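Long-range contact in transcriptional regulator, TetR family (Vibrio parahaemolyticus, PDB 3HE0), which probably acts as a DNA-binding transcriptional regulator of the TetR family, with a predicted helix-turn-helix at its N-terminal end: residues 27-39 with 49-63. Numbering follows the deposited sequence.
Sequences SGFQGLSMQKLAN and YRYFSDKEHLLEEVR. With SO4 (sulfate ion), chain D.
Leu58 CD2 is the hub of the apolar centre: the Leu37 and Leu58 side chains meet tip to tip, CD2 to CD2 at 3.3 Å, closer than usual for carbons, and the Leu32 side chain crosses that of Leu58 at about a right angle, CD2 to CD2 at 3.8 Å. Leu32 CD2 also touches Leu59 CD2, which reaches the edge of the Phe29 ring at CD1, 3.9 Å away. Selenomethionine Met34, bent at chi2 (-57°) and chi3, puts SE 3.8 Å from Leu58 CD2 and swings CE over to Tyr49 CE1. Farther out, Arg63 CG lies 4.0 Å from Phe29 CE1, the ring and guanidinium planes turned only 12° from parallel. At the polar edge Lys55 NZ donates to Leu32 O over 3.0 Å, in the carbonyl plane and on a lone pair; with weak bonds to Phe29 O and Gln30 O, one ammonium group gathers three carbonyls of the type I turn from Phe29 to Leu32. Asp54 caps helix 55-74 by accepting from His57 N. The axes of 34-39 and 55-63 approach to 12.7 Å at 55°, and side chains join the predicted helix-turn-helix to the following helix. Helix 13-27 packs alongside, Ala20 against Leu37 and Ile24 against Val62, while Ile48 of helix 45-49 adjoins Met34 and Leu37.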
loop_
_atom_site.group_PDB
_atom_site.type_symbol
_atom_site.label_atom_id
_atom_site.label_comp_id
_atom_site.label_asym_id
_atom_site.label_seq_id
_atom_site.Cartn_x
_atom_site.Cartn_y
_atom_site.Cartn_z
ATOM N N SER A 27 -16.259 5.583 4.564
ATOM C CA SER A 27 -16.866 5.432 3.240
ATOM C C SER A 27 -16.229 6.330 2.149
ATOM O O SER A 27 -16.875 6.677 1.158
ATOM C CB SER A 27 -18.393 5.609 3.347
ATOM O OG SER A 27 -18.752 6.488 4.407
ATOM N N GLY A 28 -14.957 6.685 2.341
ATOM C CA GLY A 28 -14.139 7.335 1.295
ATOM C C GLY A 28 -14.373 8.802 0.916
ATOM O O GLY A 28 -15.408 9.404 1.256
ATOM N N PHE A 29 -13.398 9.344 0.173
ATOM C CA PHE A 29 -13.394 10.743 -0.309
ATOM C C PHE A 29 -14.631 11.153 -1.132
ATOM O O PHE A 29 -15.304 12.138 -0.798
ATOM C CB PHE A 29 -12.115 11.027 -1.126
ATOM C CG PHE A 29 -10.857 11.103 -0.291
ATOM C CD1 PHE A 29 -10.433 12.317 0.256
ATOM C CD2 PHE A 29 -10.086 9.978 -0.055
ATOM C CE1 PHE A 29 -9.274 12.392 1.034
ATOM C CE2 PHE A 29 -8.918 10.057 0.727
ATOM C CZ PHE A 29 -8.523 11.263 1.269
ATOM N N GLN A 30 -14.931 10.407 -2.192
ATOM C CA GLN A 30 -16.043 10.761 -3.109
ATOM C C GLN A 30 -17.434 10.723 -2.440
ATOM O O GLN A 30 -18.370 11.414 -2.864
ATOM C CB GLN A 30 -16.056 9.825 -4.337
ATOM C CG GLN A 30 -14.851 9.951 -5.268
ATOM C CD GLN A 30 -14.843 8.880 -6.355
ATOM O OE1 GLN A 30 -15.770 8.786 -7.162
ATOM N NE2 GLN A 30 -13.793 8.067 -6.377
ATOM N N GLY A 31 -17.562 9.892 -1.408
ATOM C CA GLY A 31 -18.827 9.736 -0.707
ATOM C C GLY A 31 -19.226 10.933 0.132
ATOM O O GLY A 31 -20.408 11.115 0.403
ATOM N N LEU A 32 -18.255 11.766 0.504
ATOM C CA LEU A 32 -18.457 12.771 1.529
ATOM C C LEU A 32 -19.540 13.777 1.173
ATOM O O LEU A 32 -19.542 14.371 0.095
ATOM C CB LEU A 32 -17.144 13.490 1.829
ATOM C CG LEU A 32 -17.159 14.447 3.026
ATOM C CD1 LEU A 32 -17.070 13.705 4.334
ATOM C CD2 LEU A 32 -16.019 15.390 2.921
ATOM N N SER A 33 -20.466 13.946 2.112
ATOM C CA SER A 33 -21.557 14.914 2.021
ATOM C C SER A 33 -21.337 16.040 3.007
ATOM O O SER A 33 -21.120 15.785 4.187
ATOM C CB SER A 33 -22.881 14.249 2.393
ATOM O OG SER A 33 -23.746 15.209 2.979
HETATM N N MSE A 34 -21.457 17.281 2.555
HETATM C CA MSE A 34 -21.308 18.399 3.474
HETATM C C MSE A 34 -22.379 18.358 4.576
HETATM O O MSE A 34 -22.142 18.793 5.711
HETATM C CB MSE A 34 -21.340 19.723 2.719
HETATM C CG MSE A 34 -20.149 19.936 1.775
HETATM SE SE MSE A 34 -18.366 19.851 2.597
HETATM C CE MSE A 34 -17.750 21.707 2.488
ATOM N N GLN A 35 -23.541 17.801 4.250
ATOM C CA GLN A 35 -24.658 17.724 5.201
ATOM C C GLN A 35 -24.405 16.727 6.332
ATOM O O GLN A 35 -24.577 17.048 7.512
ATOM C CB GLN A 35 -25.962 17.362 4.475
ATOM C CG GLN A 35 -27.228 17.711 5.254
ATOM C CD GLN A 35 -27.384 19.209 5.482
ATOM O OE1 GLN A 35 -27.315 19.670 6.617
ATOM N NE2 GLN A 35 -27.578 19.975 4.404
ATOM N N LYS A 36 -24.003 15.515 5.972
ATOM C CA LYS A 36 -23.728 14.485 6.979
ATOM C C LYS A 36 -22.520 14.926 7.795
ATOM O O LYS A 36 -22.467 14.682 8.998
ATOM C CB LYS A 36 -23.487 13.109 6.343
ATOM C CG LYS A 36 -24.189 11.922 7.077
ATOM C CD LYS A 36 -23.231 10.921 7.749
ATOM C CE LYS A 36 -24.005 9.699 8.322
ATOM N NZ LYS A 36 -23.162 8.656 9.019
ATOM N N LEU A 37 -21.574 15.601 7.136
ATOM C CA LEU A 37 -20.403 16.130 7.819
ATOM C C LEU A 37 -20.883 17.034 8.926
ATOM O O LEU A 37 -20.484 16.875 10.069
ATOM C CB LEU A 37 -19.472 16.876 6.854
ATOM C CG LEU A 37 -18.198 17.482 7.464
ATOM C CD1 LEU A 37 -17.280 16.421 8.067
ATOM C CD2 LEU A 37 -17.455 18.254 6.431
ATOM N N ALA A 38 -21.770 17.963 8.591
ATOM C CA ALA A 38 -22.223 18.944 9.565
ATOM C C ALA A 38 -22.972 18.238 10.694
ATOM O O ALA A 38 -22.769 18.561 11.873
ATOM C CB ALA A 38 -23.081 20.028 8.901
ATOM N N ASN A 39 -23.803 17.263 10.315
ATOM C CA ASN A 39 -24.519 16.401 11.268
ATOM C C ASN A 39 -23.555 15.664 12.215
ATOM O O ASN A 39 -23.724 15.706 13.430
ATOM C CB ASN A 39 -25.402 15.362 10.539
ATOM C CG ASN A 39 -26.608 15.987 9.823
ATOM O OD1 ASN A 39 -26.998 17.112 10.094
ATOM N ND2 ASN A 39 -27.196 15.241 8.900
ATOM N N TYR A 49 -18.654 26.300 6.066
ATOM C CA TYR A 49 -18.195 27.285 5.095
ATOM C C TYR A 49 -17.470 28.483 5.688
ATOM O O TYR A 49 -16.909 29.279 4.947
ATOM C CB TYR A 49 -19.348 27.699 4.185
ATOM C CG TYR A 49 -19.792 26.509 3.340
ATOM C CD1 TYR A 49 -19.041 26.101 2.259
ATOM C CD2 TYR A 49 -20.931 25.795 3.645
ATOM C CE1 TYR A 49 -19.410 25.026 1.481
ATOM C CE2 TYR A 49 -21.324 24.714 2.865
ATOM C CZ TYR A 49 -20.552 24.339 1.779
ATOM O OH TYR A 49 -20.896 23.257 0.992
ATOM N N ARG A 50 -17.446 28.598 7.006
ATOM C CA ARG A 50 -16.625 29.596 7.663
ATOM C C ARG A 50 -15.183 29.153 7.810
ATOM O O ARG A 50 -14.326 29.954 8.228
ATOM C CB ARG A 50 -17.191 29.920 9.024
ATOM C CG ARG A 50 -18.633 30.430 8.929
ATOM C CD ARG A 50 -18.937 31.398 10.004
ATOM N NE ARG A 50 -19.177 30.682 11.221
ATOM C CZ ARG A 50 -20.364 30.226 11.577
ATOM N NH1 ARG A 50 -21.416 30.426 10.782
ATOM N NH2 ARG A 50 -20.485 29.560 12.720
ATOM N N TYR A 51 -14.941 27.895 7.467
ATOM C CA TYR A 51 -13.620 27.277 7.591
ATOM C C TYR A 51 -13.110 26.722 6.282
ATOM O O TYR A 51 -11.930 26.767 6.081
ATOM C CB TYR A 51 -13.594 26.148 8.639
ATOM C CG TYR A 51 -13.833 26.642 10.009
ATOM C CD1 TYR A 51 -12.797 27.130 10.795
ATOM C CD2 TYR A 51 -15.117 26.670 10.524
ATOM C CE1 TYR A 51 -13.062 27.620 12.090
ATOM C CE2 TYR A 51 -15.380 27.168 11.759
ATOM C CZ TYR A 51 -14.361 27.644 12.544
ATOM O OH TYR A 51 -14.699 28.115 13.801
ATOM N N PHE A 52 -13.973 26.194 5.415
ATOM C CA PHE A 52 -13.534 25.590 4.151
ATOM C C PHE A 52 -14.345 26.175 3.026
ATOM O O PHE A 52 -15.550 26.308 3.172
ATOM C CB PHE A 52 -13.736 24.073 4.217
ATOM C CG PHE A 52 -13.060 23.455 5.380
ATOM C CD1 PHE A 52 -11.686 23.207 5.342
ATOM C CD2 PHE A 52 -13.749 23.210 6.541
ATOM C CE1 PHE A 52 -11.017 22.665 6.446
ATOM C CE2 PHE A 52 -13.094 22.679 7.652
ATOM C CZ PHE A 52 -11.719 22.382 7.587
ATOM N N SER A 53 -13.723 26.566 1.917
ATOM C CA SER A 53 -14.482 27.200 0.842
ATOM C C SER A 53 -15.430 26.233 0.151
ATOM O O SER A 53 -16.515 26.617 -0.208
ATOM C CB SER A 53 -13.569 27.860 -0.183
ATOM O OG SER A 53 -12.428 27.077 -0.429
ATOM N N ASP A 54 -15.062 24.970 0.044
ATOM C CA ASP A 54 -15.866 23.993 -0.657
ATOM C C ASP A 54 -15.346 22.585 -0.351
ATOM O O ASP A 54 -14.330 22.416 0.363
ATOM C CB ASP A 54 -15.797 24.275 -2.171
ATOM C CG ASP A 54 -14.378 24.211 -2.725
ATOM O OD1 ASP A 54 -13.505 23.584 -2.135
ATOM O OD2 ASP A 54 -14.115 24.799 -3.775
ATOM N N LYS A 55 -16.030 21.576 -0.895
ATOM C CA LYS A 55 -15.713 20.182 -0.578
ATOM C C LYS A 55 -14.279 19.890 -0.924
ATOM O O LYS A 55 -13.568 19.262 -0.154
ATOM C CB LYS A 55 -16.646 19.225 -1.334
ATOM C CG LYS A 55 -16.520 17.732 -0.935
ATOM C CD LYS A 55 -17.781 16.921 -1.393
ATOM C CE LYS A 55 -17.471 15.801 -2.411
ATOM N NZ LYS A 55 -17.248 14.438 -1.760
ATOM N N GLU A 56 -13.846 20.385 -2.077
ATOM C CA GLU A 56 -12.514 20.078 -2.598
ATOM C C GLU A 56 -11.434 20.629 -1.687
ATOM O O GLU A 56 -10.459 19.954 -1.395
ATOM C CB GLU A 56 -12.349 20.654 -4.006
ATOM C CG GLU A 56 -13.417 20.189 -4.983
ATOM C CD GLU A 56 -14.627 21.143 -5.131
ATOM O OE1 GLU A 56 -15.424 21.335 -4.158
ATOM O OE2 GLU A 56 -14.793 21.685 -6.272
ATOM N N HIS A 57 -11.629 21.843 -1.181
ATOM C CA HIS A 57 -10.645 22.399 -0.233
ATOM C C HIS A 57 -10.617 21.645 1.067
ATOM O O HIS A 57 -9.553 21.360 1.596
ATOM C CB HIS A 57 -10.868 23.896 -0.006
ATOM C CG HIS A 57 -10.370 24.725 -1.131
ATOM N ND1 HIS A 57 -11.136 24.999 -2.245
ATOM C CD2 HIS A 57 -9.163 25.289 -1.347
ATOM C CE1 HIS A 57 -10.433 25.742 -3.080
ATOM N NE2 HIS A 57 -9.225 25.911 -2.571
ATOM N N LEU A 58 -11.788 21.272 1.547
ATOM C CA LEU A 58 -11.873 20.398 2.727
ATOM C C LEU A 58 -11.074 19.111 2.520
ATOM O O LEU A 58 -10.313 18.727 3.380
ATOM C CB LEU A 58 -13.319 20.065 3.065
ATOM C CG LEU A 58 -13.578 19.077 4.194
ATOM C CD1 LEU A 58 -13.023 19.574 5.536
ATOM C CD2 LEU A 58 -15.097 18.883 4.244
ATOM N N LEU A 59 -11.231 18.462 1.369
ATOM C CA LEU A 59 -10.504 17.193 1.118
ATOM C C LEU A 59 -8.990 17.382 1.201
ATOM O O LEU A 59 -8.285 16.565 1.805
ATOM C CB LEU A 59 -10.936 16.537 -0.226
ATOM C CG LEU A 59 -12.442 16.165 -0.262
ATOM C CD1 LEU A 59 -12.936 15.490 -1.543
ATOM C CD2 LEU A 59 -12.811 15.289 0.924
ATOM N N GLU A 60 -8.486 18.472 0.643
ATOM C CA GLU A 60 -7.047 18.731 0.678
ATOM C C GLU A 60 -6.551 18.905 2.097
ATOM O O GLU A 60 -5.438 18.478 2.437
ATOM C CB GLU A 60 -6.701 19.977 -0.150
ATOM C CG GLU A 60 -5.205 20.274 -0.229
ATOM C CD GLU A 60 -4.370 19.109 -0.858
ATOM O OE1 GLU A 60 -4.899 18.297 -1.684
ATOM O OE2 GLU A 60 -3.169 19.003 -0.492
ATOM N N GLU A 61 -7.375 19.549 2.919
ATOM C CA GLU A 61 -7.010 19.810 4.299
ATOM C C GLU A 61 -7.059 18.510 5.047
ATOM O O GLU A 61 -6.286 18.304 5.964
ATOM C CB GLU A 61 -7.971 20.811 4.965
ATOM C CG GLU A 61 -7.884 22.205 4.409
ATOM C CD GLU A 61 -6.461 22.726 4.497
ATOM O OE1 GLU A 61 -5.877 22.643 5.605
ATOM O OE2 GLU A 61 -5.897 23.157 3.456
ATOM N N VAL A 62 -7.974 17.636 4.678
ATOM C CA VAL A 62 -7.998 16.306 5.271
ATOM C C VAL A 62 -6.671 15.559 4.961
ATOM O O VAL A 62 -5.988 15.096 5.866
ATOM C CB VAL A 62 -9.265 15.503 4.831
ATOM C CG1 VAL A 62 -9.072 14.009 5.031
ATOM C CG2 VAL A 62 -10.491 15.993 5.609
ATOM N N ARG A 63 -6.286 15.506 3.691
ATOM C CA ARG A 63 -5.020 14.817 3.327
ATOM C C ARG A 63 -3.867 15.366 4.136
ATOM O O ARG A 63 -3.057 14.597 4.666
ATOM C CB ARG A 63 -4.687 14.945 1.846
ATOM C CG ARG A 63 -5.719 14.313 0.923
ATOM C CD ARG A 63 -5.375 14.538 -0.553
ATOM N NE ARG A 63 -6.545 14.244 -1.386
ATOM C CZ ARG A 63 -7.354 15.154 -1.943
ATOM N NH1 ARG A 63 -7.128 16.475 -1.834
ATOM N NH2 ARG A 63 -8.403 14.734 -2.644
HETATM S S SO4 D . -12.750 7.175 -2.688
HETATM O O1 SO4 D . -12.393 8.474 -3.245
HETATM O O2 SO4 D . -13.977 7.323 -1.912
HETATM O O3 SO4 D . -11.635 6.689 -1.867
HETATM O O4 SO4 D . -13.045 6.246 -3.775
#